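Local coordinates for sensor protein (PDB 2OOL) that senses light through a bound biliverdin, as the chromophore-binding part of a bacteriophytochrome that probably passes the signal on by histidine kinase activity, at residues Glu31-Pro36 and Pro218-Ala223; Gln157-Ala160 and Thr164-Trp167; Ala56-Asn61 and Ala71-Val76; Pro104-Val109 and Glu115-Gly120. One frame throughout, in Å; residues are numbered along the deposited sequence.

Contact 1. Residues Glu31-Pro36 and Pro218-Ala223; sequences EPIHIP and PAQSRA. With LBV (3-[2-[(Z)-[3-(2-carboxyethyl)-5-[(Z)-(4-ethenyl-3-methyl-5-oxidanylidene-pyrrol-2-ylidene)methyl]-4-methyl-pyrrol-1-ium -2-ylidene]methyl]-5-[(Z)-[(3E)-3-ethylidene-4-methyl-5-oxidanylidene-pyrrolidin-2-ylidene]methyl]-4-methyl-1H-pyrrol-3- yl]propanoic acid), chain C.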
loop_
_atom_site.group_PDB
_atom_site.type_symbol
_atom_site.label_atom_id
_atom_site.label_comp_id
_atom_site.label_asym_id
_atom_site.label_seq_id
_atom_site.Cartn_x
_atom_site.Cartn_y
_atom_site.Cartn_z
ATOM N N GLU A 31 9.307 24.782 26.825
ATOM C CA GLU A 31 9.623 25.422 25.547
ATOM C C GLU A 31 8.384 25.367 24.628
ATOM O O GLU A 31 7.792 24.312 24.451
ATOM C CB GLU A 31 10.833 24.720 24.883
ATOM C CG GLU A 31 11.253 25.402 23.535
ATOM C CD GLU A 31 12.318 24.619 22.796
ATOM O OE1 GLU A 31 12.791 23.567 23.318
ATOM O OE2 GLU A 31 12.671 25.081 21.705
ATOM N N PRO A 32 7.966 26.483 24.083
ATOM C CA PRO A 32 6.795 26.465 23.185
ATOM C C PRO A 32 7.068 26.005 21.748
ATOM O O PRO A 32 7.033 26.802 20.796
ATOM C CB PRO A 32 6.337 27.897 23.246
ATOM C CG PRO A 32 7.570 28.679 23.500
ATOM C CD PRO A 32 8.422 27.868 24.355
ATOM N N ILE A 33 7.284 24.700 21.594
ATOM C CA ILE A 33 7.691 24.120 20.334
ATOM C C ILE A 33 6.716 24.335 19.140
ATOM O O ILE A 33 7.101 24.185 17.988
ATOM C CB ILE A 33 8.084 22.646 20.499
ATOM C CG1 ILE A 33 6.920 21.753 20.994
ATOM C CG2 ILE A 33 9.261 22.505 21.522
ATOM C CD1 ILE A 33 7.131 20.194 20.676
ATOM N N HIS A 34 5.482 24.706 19.422
ATOM C CA HIS A 34 4.459 24.799 18.398
ATOM C C HIS A 34 4.466 26.131 17.647
ATOM O O HIS A 34 3.888 26.207 16.563
ATOM C CB HIS A 34 3.074 24.565 19.005
ATOM C CG HIS A 34 2.716 25.524 20.090
ATOM N ND1 HIS A 34 3.409 25.592 21.280
ATOM C CD2 HIS A 34 1.733 26.449 20.177
ATOM C CE1 HIS A 34 2.882 26.540 22.043
ATOM N NE2 HIS A 34 1.851 27.065 21.401
ATOM N N ILE A 35 5.096 27.157 18.231
ATOM C CA ILE A 35 5.175 28.484 17.635
ATOM C C ILE A 35 6.643 28.943 17.490
ATOM O O ILE A 35 7.054 29.936 18.048
ATOM C CB ILE A 35 4.338 29.548 18.418
ATOM C CG1 ILE A 35 4.621 29.521 19.951
ATOM C CG2 ILE A 35 2.851 29.348 18.166
ATOM C CD1 ILE A 35 3.900 30.717 20.777
ATOM N N PRO A 36 7.434 28.218 16.705
ATOM C CA PRO A 36 8.827 28.636 16.544
ATOM C C PRO A 36 9.047 29.781 15.574
ATOM O O PRO A 36 10.126 30.331 15.542
ATOM C CB PRO A 36 9.492 27.381 16.006
ATOM C CG PRO A 36 8.459 26.783 15.159
ATOM C CD PRO A 36 7.165 26.978 15.980
ATOM N N PRO A 218 9.901 15.415 26.390
ATOM C CA PRO A 218 9.202 16.114 27.460
ATOM C C PRO A 218 7.718 16.266 27.197
ATOM O O PRO A 218 7.214 15.898 26.119
ATOM C CB PRO A 218 9.924 17.448 27.538
ATOM C CG PRO A 218 10.492 17.630 26.172
ATOM C CD PRO A 218 10.844 16.301 25.696
ATOM N N ALA A 219 7.020 16.770 28.206
ATOM C CA ALA A 219 5.550 16.726 28.277
ATOM C C ALA A 219 4.838 17.448 27.148
ATOM O O ALA A 219 3.788 17.001 26.681
ATOM C CB ALA A 219 5.022 17.242 29.686
ATOM N N GLN A 220 5.349 18.594 26.724
ATOM C CA GLN A 220 4.652 19.354 25.661
ATOM C C GLN A 220 4.850 18.639 24.302
ATOM O O GLN A 220 3.980 18.644 23.430
ATOM C CB GLN A 220 5.081 20.829 25.664
ATOM C CG GLN A 220 6.344 21.165 24.889
ATOM C CD GLN A 220 7.630 20.766 25.589
ATOM O OE1 GLN A 220 7.708 19.704 26.171
ATOM N NE2 GLN A 220 8.633 21.637 25.555
ATOM N N SER A 221 6.002 18.012 24.137
ATOM C CA SER A 221 6.312 17.218 22.924
ATOM C C SER A 221 5.390 16.035 22.835
ATOM O O SER A 221 4.830 15.748 21.798
ATOM C CB SER A 221 7.768 16.710 22.966
ATOM O OG SER A 221 8.643 17.810 23.218
ATOM N N ARG A 222 5.244 15.327 23.942
ATOM C CA ARG A 222 4.352 14.162 23.990
ATOM C C ARG A 222 2.905 14.502 23.744
ATOM O O ARG A 222 2.229 13.752 23.049
ATOM C CB ARG A 222 4.451 13.484 25.312
ATOM C CG ARG A 222 5.623 12.655 25.423
ATOM C CD ARG A 222 5.548 11.798 26.619
ATOM N NE ARG A 222 6.365 12.354 27.690
ATOM C CZ ARG A 222 5.916 12.910 28.783
ATOM N NH1 ARG A 222 4.601 13.033 29.007
ATOM N NH2 ARG A 222 6.804 13.352 29.656
ATOM N N ALA A 223 2.415 15.592 24.344
ATOM C CA ALA A 223 1.066 16.154 24.010
ATOM C C ALA A 223 0.919 16.441 22.484
ATOM O O ALA A 223 -0.056 16.012 21.839
ATOM C CB ALA A 223 0.749 17.470 24.881
HETATM C C1A LBV C . 16.489 16.167 25.788
HETATM C C1B LBV C . 13.072 17.562 23.312
HETATM O O1B LBV C . 10.178 20.414 18.273
HETATM C C1C LBV C . 12.249 13.981 20.648
HETATM O O1C LBV C . 11.765 11.746 15.977
HETATM C C1D LBV C . 14.555 9.897 21.317
HETATM C C2A LBV C . 16.457 17.189 26.898
HETATM C C2B LBV C . 12.118 18.357 22.662
HETATM O O2B LBV C . 9.173 18.489 17.912
HETATM C C2C LBV C . 11.798 13.050 19.688
HETATM O O2C LBV C . 13.639 12.830 16.435
HETATM C C2D LBV C . 14.918 8.865 22.206
HETATM C C3A LBV C . 15.264 18.016 26.386
HETATM C C3B LBV C . 11.576 17.615 21.615
HETATM C C3C LBV C . 12.409 11.843 19.989
HETATM C C3D LBV C . 15.342 7.815 21.421
HETATM C C4A LBV C . 14.775 17.449 25.177
HETATM C C4B LBV C . 12.181 16.325 21.662
HETATM C C4C LBV C . 13.249 12.042 21.097
HETATM C C4D LBV C . 15.236 8.230 20.087
HETATM C CAA LBV C . 14.704 19.156 27.005
HETATM C CAB LBV C . 10.519 18.120 20.621
HETATM C CAC LBV C . 10.828 13.205 18.493
HETATM C CAD LBV C . 15.811 6.619 21.910
HETATM C CBA LBV C . 15.106 19.820 28.365
HETATM C CBB LBV C . 11.122 18.496 19.282
HETATM C CBC LBV C . 11.576 13.766 17.243
HETATM C CBD LBV C . 16.216 5.567 21.096
HETATM C CGB LBV C . 10.055 19.191 18.414
HETATM C CGC LBV C . 12.404 12.688 16.471
HETATM C CHB LBV C . 13.707 18.031 24.471
HETATM C CHC LBV C . 11.834 15.331 20.695
HETATM C CHD LBV C . 14.057 11.115 21.761
HETATM C CMA LBV C . 17.767 17.994 26.860
HETATM C CMB LBV C . 11.753 19.817 23.012
HETATM C CMC LBV C . 12.139 10.563 19.168
HETATM C CMD LBV C . 14.861 8.841 23.750
HETATM N N_A LBV C . 15.519 16.378 24.875
HETATM O O_A LBV C . 17.296 15.245 25.719
HETATM N N_B LBV C . 13.045 16.371 22.689
HETATM N N_C LBV C . 13.116 13.325 21.438
HETATM N N_D LBV C . 14.778 9.481 20.083
HETATM O O_D LBV C . 15.514 7.594 19.056
#
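The polar link between these segments is a single hydrogen bond from the side-chain amide of Q220 to the backbone carbonyl of E31. Q220 NE2 lies 3.0 Å from E31 O, in the carbonyl plane on a lone pair, and the carbonyl sits close to the amide plane in return. NE2 also gives a bond to the C28 carbonyl, while E31 O accepts a second one from I33 N inside an inverse gamma turn centred on P32. At the other end of the amide, OE1 receives S221 N from above its carbonyl plane, 3.1 Å away, which steadies the rotation of the group. CB of Q220 already points at the loop; the bend at chi2 (-76°) lays the amide so that NE2 faces E31 while OE1 comes back to S221 N.

Here a loop of the PAS region, before strand 38-39, meets the first turn of GAF helix 219-227. I33 also bonds to R263 through its carbonyl, and H34 joins L257 by a backbone bond, consistent with the knotted N terminus of phytochromes.

Apolar contact comes from I33, whose CG1 crosses Q220 CG at 4.0 Å and whose CD1 approaches S221 CA to 3.8 Å.

Both segments also line the chromophore. P218 CD lies 3.5 Å from C1B of LBV, and S221 OG is 3.2 Å from CAB at the root of a propionate. That hydroxyl is buried without a hydrogen-bond partner in the model. E31 reaches along the pocket with an extended side chain; its OE1 is 3.9 Å from the methyl CMB and bonded to S266.

Contact 2. Residues Gln157-Ala160 and Thr164-Trp167; sequences QTAA and TACW
No ring, amide or other flat side chain comes between A159 and A165, so there are no faces or edges to stack; the two methyl groups meet directly. A159 CB is 3.7 Å from A165 CB and equally close to A165 CA, which lets the loop backbone come in near the helix, with the two CA atoms 5.2 Å apart. A159 points its CB at the helix. The CB of A165 leaves the helix obliquely to that line, and the peptide carbon of T164 marks the fringe of the touch, 4.5 Å from A159 CB.

The site is the turn where the chain passes from helix 142-157 to helix 162-177, the latter within the GAF region. T164 gives its hydroxyl oxygen to a hydrogen bond with D161, just ahead of the second helix. Helix 308-332 lies alongside: A165 packs on L321, Q324 makes weak bonds to the carbonyls of Q157 and A159, and Q157 touches W323 of the second subunit.

Across the two segments there is no hydrogen bond and no charge pair. The contact is therefore van der Waals only, and its two methyl-sized side chains are consistent with the close approach of the backbones.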
loop_
_atom_site.group_PDB
_atom_site.type_symbol
_atom_site.label_atom_id
_atom_site.label_comp_id
_atom_site.label_asym_id
_atom_site.label_seq_id
_atom_site.Cartn_x
_atom_site.Cartn_y
_atom_site.Cartn_z
ATOM N N GLN A 157 -0.739 -8.912 11.545
ATOM C CA GLN A 157 -2.034 -9.353 12.052
ATOM C C GLN A 157 -2.092 -10.784 12.578
ATOM O O GLN A 157 -3.046 -11.121 13.281
ATOM C CB GLN A 157 -3.114 -9.158 10.992
ATOM C CG GLN A 157 -3.408 -7.682 10.649
ATOM C CD GLN A 157 -4.854 -7.472 10.277
ATOM O OE1 GLN A 157 -5.206 -7.386 9.084
ATOM N NE2 GLN A 157 -5.720 -7.420 11.297
ATOM N N THR A 158 -1.103 -11.621 12.236
ATOM C CA THR A 158 -0.949 -12.942 12.869
ATOM C C THR A 158 0.281 -13.050 13.778
ATOM O O THR A 158 0.679 -14.149 14.129
ATOM C CB THR A 158 -0.890 -14.090 11.813
ATOM O OG1 THR A 158 0.122 -13.806 10.838
ATOM C CG2 THR A 158 -2.265 -14.304 11.127
ATOM N N ALA A 159 0.879 -11.926 14.169
ATOM C CA ALA A 159 1.972 -11.915 15.152
ATOM C C ALA A 159 1.467 -12.424 16.499
ATOM O O ALA A 159 0.429 -11.960 16.975
ATOM C CB ALA A 159 2.523 -10.497 15.313
ATOM N N ALA A 160 2.199 -13.364 17.113
ATOM C CA ALA A 160 1.717 -14.081 18.306
ATOM C C ALA A 160 2.154 -13.427 19.628
ATOM O O ALA A 160 1.538 -13.657 20.688
ATOM C CB ALA A 160 2.176 -15.558 18.266
ATOM N N THR A 164 7.591 -9.688 18.395
ATOM C CA THR A 164 7.461 -10.113 16.996
ATOM C C THR A 164 6.666 -9.070 16.189
ATOM O O THR A 164 7.035 -8.738 15.068
ATOM C CB THR A 164 6.789 -11.495 16.890
ATOM O OG1 THR A 164 7.481 -12.418 17.745
ATOM C CG2 THR A 164 6.809 -12.042 15.448
ATOM N N ALA A 165 5.584 -8.561 16.771
ATOM C CA ALA A 165 4.754 -7.585 16.087
ATOM C C ALA A 165 5.576 -6.314 15.848
ATOM O O ALA A 165 5.602 -5.779 14.741
ATOM C CB ALA A 165 3.511 -7.277 16.893
ATOM N N CYS A 166 6.275 -5.877 16.892
ATOM C CA CYS A 166 7.080 -4.677 16.818
ATOM C C CYS A 166 8.207 -4.785 15.815
ATOM O O CYS A 166 8.494 -3.806 15.103
ATOM C CB CYS A 166 7.599 -4.285 18.202
ATOM S SG CYS A 166 6.249 -3.696 19.246
ATOM N N TRP A 167 8.822 -5.955 15.738
ATOM C CA TRP A 167 9.926 -6.202 14.801
ATOM C C TRP A 167 9.452 -6.290 13.337
ATOM O O TRP A 167 10.119 -5.808 12.439
ATOM C CB TRP A 167 10.755 -7.447 15.205
ATOM C CG TRP A 167 11.883 -7.654 14.240
ATOM C CD1 TRP A 167 13.135 -7.114 14.295
ATOM C CD2 TRP A 167 11.816 -8.390 13.014
ATOM N NE1 TRP A 167 13.871 -7.507 13.193
ATOM C CE2 TRP A 167 13.071 -8.271 12.384
ATOM C CE3 TRP A 167 10.810 -9.147 12.393
ATOM C CZ2 TRP A 167 13.350 -8.880 11.167
ATOM C CZ3 TRP A 167 11.092 -9.764 11.187
ATOM C CH2 TRP A 167 12.353 -9.631 10.588
#

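Contact 3. Residues Ala56-Asn61 and Ala71-Val76; sequences ASVSAN and ASLLNV
A56 on the strand and L74 in the turn bring their CA atoms to 5.6 Å with no backbone hydrogen bond between the segments, the strand carrying a classic beta bulge in which A56 and S57 both face V47 of strand 44-48, and the other segment running from a 3-10 turn into a type II beta turn from L73 to V76, closed by V76 N to L73 O at 3.0 Å.

L74 does most of the touching. Its CG stands anti to the carbonyl carbon (chi1 -59°), and from there the CD2 branch swings back over the strand backbone. CD2 lies 3.6 Å from A56 O and 3.9 Å from S57 CA, a methyl resting on the peptide between them. Further along, V58 and L73 point toward each other's segment, and V58 CG2 meets L73 CD1 loosely at 4.4 Å. L73 goes on to pack against Y81 and V58 against F46, so the pair belongs to the apolar interior of the PAS domain. This is where the loop after helix 62-66 lies across a strand of the PAS sheet.

S57 turns the other way, to the carbonyl of P245. Between the two segments the contact is van der Waals, methyl against methyl and methyl against peptide; a directed bond is added by R54, just before the strand, to the carbonyl of N75.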
loop_
_atom_site.group_PDB
_atom_site.type_symbol
_atom_site.label_atom_id
_atom_site.label_comp_id
_atom_site.label_asym_id
_atom_site.label_seq_id
_atom_site.Cartn_x
_atom_site.Cartn_y
_atom_site.Cartn_z
ATOM N N ALA A 56 -0.722 35.424 3.058
ATOM C CA ALA A 56 -0.693 36.228 4.297
ATOM C C ALA A 56 0.632 36.093 5.040
ATOM O O ALA A 56 1.021 36.975 5.788
ATOM C CB ALA A 56 -1.923 35.941 5.189
ATOM N N SER A 57 1.385 35.047 4.740
ATOM C CA SER A 57 2.732 34.898 5.261
ATOM C C SER A 57 3.486 33.883 4.404
ATOM O O SER A 57 2.843 33.007 3.806
ATOM C CB SER A 57 2.676 34.375 6.708
ATOM O OG SER A 57 3.949 33.970 7.164
ATOM N N VAL A 58 4.827 34.002 4.374
ATOM C CA VAL A 58 5.687 33.046 3.664
ATOM C C VAL A 58 6.949 32.861 4.431
ATOM O O VAL A 58 7.384 33.773 5.143
ATOM C CB VAL A 58 6.143 33.506 2.211
ATOM C CG1 VAL A 58 5.255 32.875 1.118
ATOM C CG2 VAL A 58 6.218 34.999 2.102
ATOM N N SER A 59 7.521 31.673 4.289
ATOM C CA SER A 59 8.877 31.400 4.719
ATOM C C SER A 59 9.850 32.199 3.844
ATOM O O SER A 59 9.648 32.345 2.602
ATOM C CB SER A 59 9.191 29.881 4.655
ATOM O OG SER A 59 8.948 29.328 3.370
ATOM N N ALA A 60 10.889 32.718 4.506
ATOM C CA ALA A 60 11.856 33.619 3.898
ATOM C C ALA A 60 12.609 32.978 2.743
ATOM O O ALA A 60 13.052 33.689 1.852
ATOM C CB ALA A 60 12.884 34.075 4.957
ATOM N N ASN A 61 12.803 31.650 2.811
ATOM C CA ASN A 61 13.467 30.869 1.752
ATOM C C ASN A 61 12.743 30.889 0.410
ATOM O O ASN A 61 13.323 30.575 -0.621
ATOM C CB ASN A 61 13.774 29.400 2.200
ATOM C CG ASN A 61 12.524 28.512 2.358
ATOM O OD1 ASN A 61 11.444 28.992 2.628
ATOM N ND2 ASN A 61 12.692 27.195 2.171
ATOM N N ALA A 71 8.559 39.976 1.889
ATOM C CA ALA A 71 7.542 40.973 2.209
ATOM C C ALA A 71 6.674 41.315 0.998
ATOM O O ALA A 71 5.469 41.568 1.154
ATOM C CB ALA A 71 8.174 42.243 2.782
ATOM N N SER A 72 7.246 41.289 -0.208
ATOM C CA SER A 72 6.533 41.842 -1.353
ATOM C C SER A 72 5.409 40.938 -1.836
ATOM O O SER A 72 4.602 41.364 -2.681
ATOM C CB SER A 72 7.499 42.134 -2.493
ATOM O OG SER A 72 8.142 40.951 -2.896
ATOM N N LEU A 73 5.376 39.688 -1.345
ATOM C CA LEU A 73 4.333 38.718 -1.746
ATOM C C LEU A 73 3.069 38.884 -0.905
ATOM O O LEU A 73 2.045 38.213 -1.132
ATOM C CB LEU A 73 4.844 37.272 -1.619
ATOM C CG LEU A 73 6.028 36.934 -2.560
ATOM C CD1 LEU A 73 6.741 35.649 -2.243
ATOM C CD2 LEU A 73 5.590 36.942 -4.029
ATOM N N LEU A 74 3.123 39.767 0.077
ATOM C CA LEU A 74 2.017 39.812 1.019
ATOM C C LEU A 74 0.760 40.421 0.322
ATOM O O LEU A 74 0.785 41.467 -0.341
ATOM C CB LEU A 74 2.428 40.484 2.343
ATOM C CG LEU A 74 3.612 39.809 3.097
ATOM C CD1 LEU A 74 4.062 40.586 4.374
ATOM C CD2 LEU A 74 3.400 38.325 3.452
ATOM N N ASN A 75 -0.303 39.645 0.426
ATOM C CA ASN A 75 -1.585 39.871 -0.177
ATOM C C ASN A 75 -1.700 39.599 -1.671
ATOM O O ASN A 75 -2.713 39.954 -2.287
ATOM C CB ASN A 75 -2.120 41.277 0.161
ATOM C CG ASN A 75 -3.589 41.269 0.368
ATOM O OD1 ASN A 75 -4.295 42.254 0.091
ATOM N ND2 ASN A 75 -4.087 40.144 0.843
ATOM N N VAL A 76 -0.690 38.955 -2.250
ATOM C CA VAL A 76 -0.724 38.591 -3.652
ATOM C C VAL A 76 -1.453 37.256 -3.839
ATOM O O VAL A 76 -1.281 36.341 -3.056
ATOM C CB VAL A 76 0.704 38.526 -4.234
ATOM C CG1 VAL A 76 0.662 38.073 -5.663
ATOM C CG2 VAL A 76 1.356 39.912 -4.129
#

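Contact 4. Residues Pro104-Val109 and Glu115-Gly120; sequences PIRLDV and ERAFNG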
loop_
_atom_site.group_PDB
_atom_site.type_symbol
_atom_site.label_atom_id
_atom_site.label_comp_id
_atom_site.label_asym_id
_atom_site.label_seq_id
_atom_site.Cartn_x
_atom_site.Cartn_y
_atom_site.Cartn_z
ATOM N N PRO A 104 -1.044 14.268 -0.688
ATOM C CA PRO A 104 -0.456 15.466 -1.251
ATOM C C PRO A 104 -1.109 15.805 -2.598
ATOM O O PRO A 104 -1.624 14.906 -3.276
ATOM C CB PRO A 104 1.005 15.054 -1.425
ATOM C CG PRO A 104 0.940 13.655 -1.795
ATOM C CD PRO A 104 -0.216 13.079 -1.016
ATOM N N ILE A 105 -1.036 17.079 -2.968
ATOM C CA ILE A 105 -1.557 17.591 -4.211
ATOM C C ILE A 105 -0.366 18.016 -5.048
ATOM O O ILE A 105 0.505 18.688 -4.531
ATOM C CB ILE A 105 -2.449 18.831 -3.921
ATOM C CG1 ILE A 105 -3.532 18.482 -2.892
ATOM C CG2 ILE A 105 -3.083 19.365 -5.198
ATOM C CD1 ILE A 105 -3.718 19.545 -1.833
ATOM N N ARG A 106 -0.307 17.650 -6.327
ATOM C CA ARG A 106 0.821 18.090 -7.151
ATOM C C ARG A 106 0.621 19.537 -7.485
ATOM O O ARG A 106 -0.420 19.909 -7.967
ATOM C CB ARG A 106 0.963 17.280 -8.440
ATOM C CG ARG A 106 2.212 17.721 -9.305
ATOM C CD ARG A 106 1.929 17.841 -10.790
ATOM N NE ARG A 106 3.195 18.116 -11.453
ATOM C CZ ARG A 106 3.792 17.322 -12.342
ATOM N NH1 ARG A 106 3.259 16.161 -12.802
ATOM N NH2 ARG A 106 4.972 17.723 -12.780
ATOM N N LEU A 107 1.625 20.353 -7.204
ATOM C CA LEU A 107 1.621 21.749 -7.550
ATOM C C LEU A 107 2.918 22.086 -8.287
ATOM O O LEU A 107 4.021 21.681 -7.854
ATOM C CB LEU A 107 1.501 22.594 -6.291
ATOM C CG LEU A 107 0.174 22.481 -5.485
ATOM C CD1 LEU A 107 0.190 23.310 -4.283
ATOM C CD2 LEU A 107 -1.030 22.837 -6.321
ATOM N N ASP A 108 2.765 22.804 -9.402
ATOM C CA ASP A 108 3.841 23.318 -10.217
ATOM C C ASP A 108 3.898 24.829 -10.033
ATOM O O ASP A 108 2.907 25.517 -10.310
ATOM C CB ASP A 108 3.592 22.950 -11.702
ATOM C CG ASP A 108 3.707 21.412 -11.965
ATOM O OD1 ASP A 108 4.422 20.735 -11.236
ATOM O OD2 ASP A 108 3.082 20.860 -12.887
ATOM N N VAL A 109 5.043 25.323 -9.562
ATOM C CA VAL A 109 5.317 26.735 -9.315
ATOM C C VAL A 109 6.066 27.292 -10.527
ATOM O O VAL A 109 7.011 26.651 -11.006
ATOM C CB VAL A 109 6.211 26.889 -8.072
ATOM C CG1 VAL A 109 6.628 28.313 -7.798
ATOM C CG2 VAL A 109 5.535 26.263 -6.850
ATOM N N GLU A 115 9.807 26.036 -14.362
ATOM C CA GLU A 115 8.687 25.453 -13.621
ATOM C C GLU A 115 9.161 24.298 -12.751
ATOM O O GLU A 115 9.771 23.349 -13.232
ATOM C CB GLU A 115 7.633 24.995 -14.634
ATOM C CG GLU A 115 6.417 24.310 -14.096
ATOM C CD GLU A 115 5.441 23.907 -15.203
ATOM O OE1 GLU A 115 5.435 24.572 -16.254
ATOM O OE2 GLU A 115 4.681 22.918 -15.049
ATOM N N ARG A 116 8.858 24.393 -11.458
ATOM C CA ARG A 116 9.232 23.442 -10.425
ATOM C C ARG A 116 8.041 22.727 -9.851
ATOM O O ARG A 116 7.070 23.365 -9.422
ATOM C CB ARG A 116 9.882 24.162 -9.253
ATOM C CG ARG A 116 11.214 24.812 -9.574
ATOM C CD ARG A 116 12.346 23.853 -9.254
ATOM N NE ARG A 116 12.369 23.449 -7.847
ATOM C CZ ARG A 116 12.914 24.159 -6.861
ATOM N NH1 ARG A 116 13.501 25.336 -7.103
ATOM N NH2 ARG A 116 12.889 23.671 -5.615
ATOM N N ALA A 117 8.185 21.399 -9.709
ATOM C CA ALA A 117 7.137 20.500 -9.254
ATOM C C ALA A 117 7.353 20.068 -7.768
ATOM O O ALA A 117 8.463 19.694 -7.343
ATOM C CB ALA A 117 7.071 19.208 -10.193
ATOM N N PHE A 118 6.253 20.085 -7.028
ATOM C CA PHE A 118 6.203 19.876 -5.591
ATOM C C PHE A 118 5.011 19.037 -5.180
ATOM O O PHE A 118 4.053 18.890 -5.895
ATOM C CB PHE A 118 6.045 21.190 -4.843
ATOM C CG PHE A 118 7.196 22.142 -4.991
ATOM C CD1 PHE A 118 8.338 22.010 -4.202
ATOM C CD2 PHE A 118 7.118 23.207 -5.878
ATOM C CE1 PHE A 118 9.411 22.865 -4.350
ATOM C CE2 PHE A 118 8.159 24.088 -6.014
ATOM C CZ PHE A 118 9.312 23.933 -5.262
ATOM N N ASN A 119 5.120 18.479 -3.970
ATOM C CA ASN A 119 4.020 17.874 -3.252
ATOM C C ASN A 119 3.476 18.996 -2.408
ATOM O O ASN A 119 4.185 19.527 -1.537
ATOM C CB ASN A 119 4.491 16.756 -2.278
ATOM C CG ASN A 119 4.394 15.380 -2.843
ATOM O OD1 ASN A 119 4.821 14.411 -2.172
ATOM N ND2 ASN A 119 3.811 15.237 -4.016
ATOM N N GLY A 120 2.205 19.312 -2.617
ATOM C CA GLY A 120 1.529 20.331 -1.822
ATOM C C GLY A 120 0.760 19.717 -0.658
ATOM O O GLY A 120 -0.096 18.814 -0.846
#
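A beta hairpin at the margin of the PAS antiparallel sheet carries this contact, joining strand 105-111, outermost within the chain, to strand 114-125. The strands run antiparallel at 155°, and three hydrogen-bonded pairs, I105 with G120, L107 with F118 and V109 with R116, each make two backbone bonds. R116 N to V109 O, at 3.0 Å, lies nearest the turn. Between these pairs the CA-H groups of R106 and D108 point at the carbonyls of F118 and R116.

On the face with R106, D108, A117 and N119, R106 NE makes a salt bridge to D108 OD1, on its syn side, at 2.9 Å, close to the guanidinium plane. D108 OD1 also comes to within 3.2 Å of A117 CB. The second carboxylate oxygen, OD2, stands 3.4 Å from E115 OE2, the two carboxylate planes turned 47° apart; such closeness would probably raise the proton affinity of one of them, with R106 offsetting part of the charge. P104 lies side by side with N119, both packed against helix 308-332.

On the opposite face L107, V109 and F118 turn inward, all meeting L133 on strand 128-134. L107 CD1 sits 4.1 Å from G120 CA, and V109 crosses F118 obliquely, its CG2 methyl 3.5 Å from ring atom CE2.

In the fold
From the N terminus, the chain passes residues 31-36, the first half of contact 1, within the PAS region. Contact 3 closes a short loop there, and contact 4 then closes the hairpin; both reach the same sheet, with centres about 18 Å apart. Contact 2 follows in series, closing the turn between helices 142-157 and 162-177. Only at 218-223 does contact 1 close, so the other three nest inside its loop of 181 intervening residues and none cross. Contact 1 ties the PAS and GAF domains together beside the chromophore, while contacts 2 and 3 lie on opposite sides of the chain's centre, about 48 Å between centres.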